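Local structure of Bd3459 (Bdellovibrio bacteriovorus, 5CEC) at residues A[198-203]-A[423-428]; A[113-118]-A[241-246]. The protein probably cleaves peptide links of peptidoglycan as a predatory serine endopeptidase of the D-Ala-D-Ala carboxypeptidase (S13) family, and is bound by the ankyrin-repeat immunity protein Bd3460. The protein carries 1 engineered substitution. One frame throughout, in Å; residues are numbered along the deposited sequence.

In the fold
The two contacts lie side by side, their centres about 13 Å apart, and both tie a loop to a helix. Along the chain their segments alternate, in the order 113-118, 198-203, 241-246 and 423-428, so each contact joins parts far apart in sequence. Helix 240-250 links them: contact 2 uses one side of it, while the loop 423-428 of contact 1 runs past Thr242, Lys245 and Arg246, and Pro428 reaches Leu115. Contact 2 is buried near the middle of the chain, contact 1 about 16 Å from that centre and partly buried. Loop 423-428 thus lies between helix 188-200 and helix 240-250, and contact 2 joins loop 113-118 to the latter helix.

Contact 1 (A[198-203]-A[423-428]); sequences AARIGV and EQLPLP
Apolar contacts and one methyl-guanidinium contact carry this meeting, and no hydrogen bond crosses it. The tightest apolar meeting is tip to tip: Ile201 CD1 lies 3.7 Å from Leu427 CD1, the two side chains crossing obliquely. Ile201 holds its CG1 in the crowded position between the backbone N and the carbonyl carbon (chi1 68°), and the extended second torsion then carries CD1 out to Leu427. Its other branch, CG2, points to Leu425, 4.2 Å from Leu425 CB, so one beta-branched residue serves both leucines. Leu427 CD1 also rests on the helix backbone, 3.7 Å from Ala198 CA, which it can approach because the CB of Ala198 is directed away from the loop.

The helix 188-200 finishes here in a Schellman motif. Val203 N bonds to Ala198 O at 2.9 Å and Gly202 N to Ala199 O at 3.0 Å, while Ala198 O also accepts from Ile201 N, so two donors grip that carbonyl. Gly202 is the C-prime residue, with a positive phi (81°) that glycine adopts readily, having no CB to clash. Ile201, just before this turn, has its CB directed at the facing loop.

The remaining interaction is between a methyl group and a flat cation. Leu425 has CG anti to its backbone N, and its CD2 sits over one face of the Arg200 guanidinium, toward the rim and 3.8 Å from Arg200 NH1. The side chains cross at about a right angle. Arginine suits this exposed position: its chain, bent at chi3 (60°), offers a flat face to the methyl group while the charge stays at the surface. Lys197 of the same helix also touches both Leu425 and Leu427, and Pro426 turns from this contact to helix 240-250.

Contact 2 (A[113-118]-A[241-246]); sequences DPLFGR and KTILKR. With SO4 (sulfate ion), chain D; SO4 (sulfate ion), chain E.
An Asx turn shapes the loop that leads from strand 104-109 into helix 118-130, and this loop packs its apolar residues against the side of helix 240-250. That helix runs into a Ser-Asn-Asn sequence consistent with the (S/Y)xN motif of penicillin-recognising enzymes, and its Leu244 packs on helix 72-84, whose start fits the SxxK pattern. Asp113 suits the turn because its short carboxylate can fold back onto the chain: OD1 accepts from Leu115 N at 2.9 Å, with an N-H...O angle of 157°, the donor coming from above the carboxylate plane. Pro114 lies within the turn, where its nitrogen has no hydrogen to donate. Gly117 then takes the N-cap position of the next helix.

Ile243 is the helix residue that meets Pro114 and Leu115. It holds CG1 anti to its carbonyl carbon and CG2 anti to its backbone N. CG2 lies 4.1 Å from Pro114 CG, the proline ring and the isoleucine chain crossing at about a right angle. Leu115 brings CD2 loosely alongside, 4.4 Å from Ile243 CG1, and places the same methyl 4.2 Å from Arg246 CG, one helical turn on. Ile255 of helix 253-262 adds to the packing around Leu115 and Ile243.

Beyond the apolar contact each segment holds a sulfate with an arginine, both ions probably from the crystallisation liquor. Arg118 forms a salt bridge with Glu153, and its NH1 donates to O1 of the sulfate of chain E at 2.9 Å. Arg246 bends at chi2 (60°), and its NE pairs with Glu152. Its terminal nitrogens grip the sulfate of chain D at the guanidinium edge: NH2 donates to O3 at 2.9 Å, and NH1 to O2 at 3.0 Å along an almost straight N-H...O line of 178°.

Contact 1 (A[198-203]-A[423-428])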
loop_
_atom_site.group_PDB
_atom_site.type_symbol
_atom_site.label_atom_id
_atom_site.label_comp_id
_atom_site.label_asym_id
_atom_site.label_seq_id
_atom_site.Cartn_x
_atom_site.Cartn_y
_atom_site.Cartn_z
ATOM N N ALA A 198 -9.806 17.029 -5.545
ATOM C CA ALA A 198 -10.535 17.067 -6.815
ATOM C C ALA A 198 -10.185 18.292 -7.655
ATOM O O ALA A 198 -9.999 18.213 -8.864
ATOM C CB ALA A 198 -12.032 17.019 -6.560
ATOM N N ALA A 199 -10.117 19.441 -7.007
ATOM C CA ALA A 199 -9.715 20.654 -7.688
ATOM C C ALA A 199 -8.306 20.568 -8.317
ATOM O O ALA A 199 -8.073 21.105 -9.410
ATOM C CB ALA A 199 -9.778 21.805 -6.718
ATOM N N ARG A 200 -7.383 19.871 -7.661
ATOM C CA ARG A 200 -6.044 19.676 -8.220
ATOM C C ARG A 200 -6.018 18.874 -9.534
ATOM O O ARG A 200 -5.100 19.023 -10.317
ATOM C CB ARG A 200 -5.103 19.037 -7.200
ATOM C CG ARG A 200 -4.763 19.952 -6.035
ATOM C CD ARG A 200 -3.991 19.234 -4.949
ATOM N NE ARG A 200 -2.729 18.712 -5.458
ATOM C CZ ARG A 200 -2.012 17.747 -4.880
ATOM N NH1 ARG A 200 -2.416 17.166 -3.745
ATOM N NH2 ARG A 200 -0.877 17.347 -5.452
ATOM N N ILE A 201 -7.025 18.040 -9.758
ATOM C CA ILE A 201 -7.167 17.293 -11.010
ATOM C C ILE A 201 -8.265 17.879 -11.908
ATOM O O ILE A 201 -8.701 17.231 -12.851
ATOM C CB ILE A 201 -7.351 15.774 -10.771
ATOM C CG1 ILE A 201 -8.690 15.431 -10.117
ATOM C CG2 ILE A 201 -6.194 15.215 -9.931
ATOM C CD1 ILE A 201 -9.034 13.954 -10.228
ATOM N N GLY A 202 -8.687 19.110 -11.631
ATOM C CA GLY A 202 -9.594 19.809 -12.524
ATOM C C GLY A 202 -11.061 19.459 -12.397
ATOM O O GLY A 202 -11.798 19.659 -13.342
ATOM N N VAL A 203 -11.480 18.893 -11.266
ATOM C CA VAL A 203 -12.860 18.501 -11.045
ATOM C C VAL A 203 -13.536 19.475 -10.076
ATOM O O VAL A 203 -13.009 19.755 -8.992
ATOM C CB VAL A 203 -12.943 17.070 -10.469
ATOM C CG1 VAL A 203 -14.385 16.690 -10.092
ATOM C CG2 VAL A 203 -12.368 16.058 -11.452
ATOM N N GLU A 423 4.302 12.497 -9.782
ATOM C CA GLU A 423 3.388 11.914 -8.796
ATOM C C GLU A 423 1.940 12.157 -9.171
ATOM O O GLU A 423 1.502 13.312 -9.348
ATOM C CB GLU A 423 3.649 12.483 -7.412
ATOM C CG GLU A 423 2.841 11.841 -6.291
ATOM C CD GLU A 423 3.221 12.383 -4.941
ATOM O OE1 GLU A 423 3.695 13.524 -4.885
ATOM O OE2 GLU A 423 3.035 11.688 -3.948
ATOM N N GLN A 424 1.185 11.065 -9.204
ATOM C CA GLN A 424 -0.227 11.095 -9.567
ATOM C C GLN A 424 -1.090 11.243 -8.304
ATOM O O GLN A 424 -0.629 10.974 -7.185
ATOM C CB GLN A 424 -0.562 9.827 -10.352
ATOM C CG GLN A 424 0.239 9.740 -11.661
ATOM C CD GLN A 424 0.002 8.463 -12.433
ATOM O OE1 GLN A 424 -0.676 7.569 -11.959
ATOM N NE2 GLN A 424 0.575 8.365 -13.626
ATOM N N LEU A 425 -2.319 11.733 -8.480
ATOM C CA LEU A 425 -3.268 11.869 -7.402
ATOM C C LEU A 425 -4.510 11.069 -7.770
ATOM O O LEU A 425 -5.489 11.615 -8.265
ATOM C CB LEU A 425 -3.597 13.342 -7.187
ATOM C CG LEU A 425 -4.442 13.688 -5.971
ATOM C CD1 LEU A 425 -3.739 13.272 -4.681
ATOM C CD2 LEU A 425 -4.722 15.204 -5.971
ATOM N N PRO A 426 -4.484 9.748 -7.492
ATOM C CA PRO A 426 -5.573 8.913 -7.962
ATOM C C PRO A 426 -6.809 9.062 -7.068
ATOM O O PRO A 426 -6.726 8.847 -5.850
ATOM C CB PRO A 426 -4.962 7.507 -7.939
ATOM C CG PRO A 426 -3.906 7.578 -6.890
ATOM C CD PRO A 426 -3.385 8.966 -6.932
ATOM N N LEU A 427 -7.922 9.498 -7.648
ATOM C CA LEU A 427 -9.214 9.569 -6.979
ATOM C C LEU A 427 -10.156 8.571 -7.637
ATOM O O LEU A 427 -9.864 8.054 -8.729
ATOM C CB LEU A 427 -9.796 10.995 -7.097
ATOM C CG LEU A 427 -8.932 12.111 -6.530
ATOM C CD1 LEU A 427 -9.669 13.442 -6.639
ATOM C CD2 LEU A 427 -8.475 11.875 -5.117
ATOM N N PRO A 428 -11.316 8.313 -7.020
ATOM C CA PRO A 428 -12.251 7.362 -7.608
ATOM C C PRO A 428 -12.963 7.877 -8.843
ATOM O O PRO A 428 -13.611 7.102 -9.533
ATOM C CB PRO A 428 -13.269 7.088 -6.474
ATOM C CG PRO A 428 -12.552 7.500 -5.210
ATOM C CD PRO A 428 -11.704 8.671 -5.640
#

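Contact 2 (A[113-118]-A[241-246])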
loop_
_atom_site.group_PDB
_atom_site.type_symbol
_atom_site.label_atom_id
_atom_site.label_comp_id
_atom_site.label_asym_id
_atom_site.label_seq_id
_atom_site.Cartn_x
_atom_site.Cartn_y
_atom_site.Cartn_z
ATOM N N ASP A 113 -18.219 -1.251 -9.608
ATOM C CA ASP A 113 -17.088 -0.333 -9.352
ATOM C C ASP A 113 -16.493 -0.765 -8.000
ATOM O O ASP A 113 -17.201 -0.761 -6.988
ATOM C CB ASP A 113 -17.630 1.111 -9.328
ATOM C CG ASP A 113 -16.588 2.163 -9.068
ATOM O OD1 ASP A 113 -15.486 1.880 -8.560
ATOM O OD2 ASP A 113 -16.917 3.322 -9.398
ATOM N N PRO A 114 -15.187 -1.071 -7.972
ATOM C CA PRO A 114 -14.525 -1.583 -6.756
ATOM C C PRO A 114 -13.909 -0.516 -5.889
ATOM O O PRO A 114 -13.161 -0.829 -4.972
ATOM C CB PRO A 114 -13.434 -2.499 -7.327
ATOM C CG PRO A 114 -13.031 -1.785 -8.561
ATOM C CD PRO A 114 -14.302 -1.196 -9.139
ATOM N N LEU A 115 -14.232 0.745 -6.174
ATOM C CA LEU A 115 -13.758 1.875 -5.378
ATOM C C LEU A 115 -14.884 2.850 -5.118
ATOM O O LEU A 115 -14.704 4.056 -5.202
ATOM C CB LEU A 115 -12.548 2.522 -6.068
ATOM C CG LEU A 115 -11.787 3.622 -5.345
ATOM C CD1 LEU A 115 -11.566 3.260 -3.891
ATOM C CD2 LEU A 115 -10.482 3.964 -6.053
ATOM N N PHE A 116 -16.031 2.308 -4.737
ATOM C CA PHE A 116 -17.239 3.105 -4.520
ATOM C C PHE A 116 -17.506 3.078 -3.026
ATOM O O PHE A 116 -18.071 2.118 -2.495
ATOM C CB PHE A 116 -18.421 2.597 -5.348
ATOM C CG PHE A 116 -19.446 3.636 -5.653
ATOM C CD1 PHE A 116 -19.984 4.424 -4.659
ATOM C CD2 PHE A 116 -19.872 3.858 -6.945
ATOM C CE1 PHE A 116 -20.935 5.387 -4.932
ATOM C CE2 PHE A 116 -20.839 4.833 -7.230
ATOM C CZ PHE A 116 -21.348 5.592 -6.222
ATOM N N GLY A 117 -17.072 4.146 -2.371
ATOM C CA GLY A 117 -17.217 4.304 -0.940
ATOM C C GLY A 117 -17.528 5.749 -0.618
ATOM O O GLY A 117 -18.226 6.439 -1.376
ATOM N N ARG A 118 -16.969 6.219 0.489
ATOM C CA ARG A 118 -17.142 7.620 0.913
ATOM C C ARG A 118 -16.937 8.619 -0.203
ATOM O O ARG A 118 -17.796 9.474 -0.434
ATOM C CB ARG A 118 -16.161 7.938 2.073
ATOM C CG ARG A 118 -16.264 9.380 2.580
ATOM C CD ARG A 118 -14.991 9.814 3.299
ATOM N NE ARG A 118 -14.678 8.957 4.432
ATOM C CZ ARG A 118 -15.226 9.056 5.654
ATOM N NH1 ARG A 118 -16.180 9.937 5.923
ATOM N NH2 ARG A 118 -14.797 8.258 6.605
ATOM N N LYS A 241 -6.838 2.202 -14.801
ATOM C CA LYS A 241 -5.442 2.456 -14.441
ATOM C C LYS A 241 -5.346 3.247 -13.118
ATOM O O LYS A 241 -4.441 3.016 -12.336
ATOM C CB LYS A 241 -4.681 3.158 -15.581
ATOM C CG LYS A 241 -5.216 4.544 -15.920
ATOM C CD LYS A 241 -4.566 5.265 -17.077
ATOM C CE LYS A 241 -5.234 6.618 -17.221
ATOM N NZ LYS A 241 -4.544 7.546 -18.140
ATOM N N THR A 242 -6.230 4.233 -12.947
ATOM C CA THR A 242 -6.262 5.065 -11.743
ATOM C C THR A 242 -6.664 4.242 -10.503
ATOM O O THR A 242 -6.100 4.393 -9.408
ATOM C CB THR A 242 -7.196 6.254 -11.939
ATOM O OG1 THR A 242 -6.767 6.970 -13.094
ATOM C CG2 THR A 242 -7.272 7.150 -10.712
ATOM N N ILE A 243 -7.692 3.440 -10.670
ATOM C CA ILE A 243 -8.149 2.543 -9.594
ATOM C C ILE A 243 -7.011 1.606 -9.172
ATOM O O ILE A 243 -6.751 1.387 -7.975
ATOM C CB ILE A 243 -9.405 1.753 -10.030
ATOM C CG1 ILE A 243 -10.568 2.736 -10.249
ATOM C CG2 ILE A 243 -9.747 0.650 -8.994
ATOM C CD1 ILE A 243 -11.752 2.087 -10.928
ATOM N N LEU A 244 -6.331 1.052 -10.171
ATOM C CA LEU A 244 -5.179 0.175 -9.926
ATOM C C LEU A 244 -4.025 0.906 -9.241
ATOM O O LEU A 244 -3.432 0.400 -8.289
ATOM C CB LEU A 244 -4.697 -0.478 -11.227
ATOM C CG LEU A 244 -5.697 -1.441 -11.854
ATOM C CD1 LEU A 244 -5.285 -1.757 -13.270
ATOM C CD2 LEU A 244 -5.867 -2.729 -11.078
ATOM N N LYS A 245 -3.746 2.129 -9.705
ATOM C CA LYS A 245 -2.711 2.950 -9.066
ATOM C C LYS A 245 -3.030 3.158 -7.581
ATOM O O LYS A 245 -2.147 2.994 -6.724
ATOM C CB LYS A 245 -2.583 4.304 -9.765
ATOM C CG LYS A 245 -1.475 5.198 -9.251
ATOM C CD LYS A 245 -0.115 4.832 -9.770
ATOM C CE LYS A 245 0.963 5.670 -9.089
ATOM N NZ LYS A 245 2.328 5.452 -9.637
ATOM N N ARG A 246 -4.278 3.531 -7.283
ATOM C CA ARG A 246 -4.675 3.718 -5.875
ATOM C C ARG A 246 -4.469 2.404 -5.100
ATOM O O ARG A 246 -3.877 2.392 -4.015
ATOM C CB ARG A 246 -6.110 4.169 -5.791
ATOM C CG ARG A 246 -6.603 4.456 -4.392
ATOM C CD ARG A 246 -5.816 5.546 -3.692
ATOM N NE ARG A 246 -6.544 6.074 -2.542
ATOM C CZ ARG A 246 -6.005 6.829 -1.593
ATOM N NH1 ARG A 246 -4.694 7.063 -1.528
ATOM N NH2 ARG A 246 -6.798 7.311 -0.668
HETATM S S SO4 D . -4.537 9.244 1.631
HETATM O O1 SO4 D . -3.983 10.404 2.367
HETATM O O2 SO4 D . -3.539 8.733 0.658
HETATM O O3 SO4 D . -5.825 9.550 0.967
HETATM O O4 SO4 D . -4.738 8.142 2.615
HETATM S S SO4 E . -18.371 9.934 8.718
HETATM O O1 SO4 E . -16.946 10.353 8.659
HETATM O O2 SO4 E . -18.724 9.436 10.062
HETATM O O3 SO4 E . -18.748 9.033 7.618
HETATM O O4 SO4 E . -19.269 11.128 8.490
#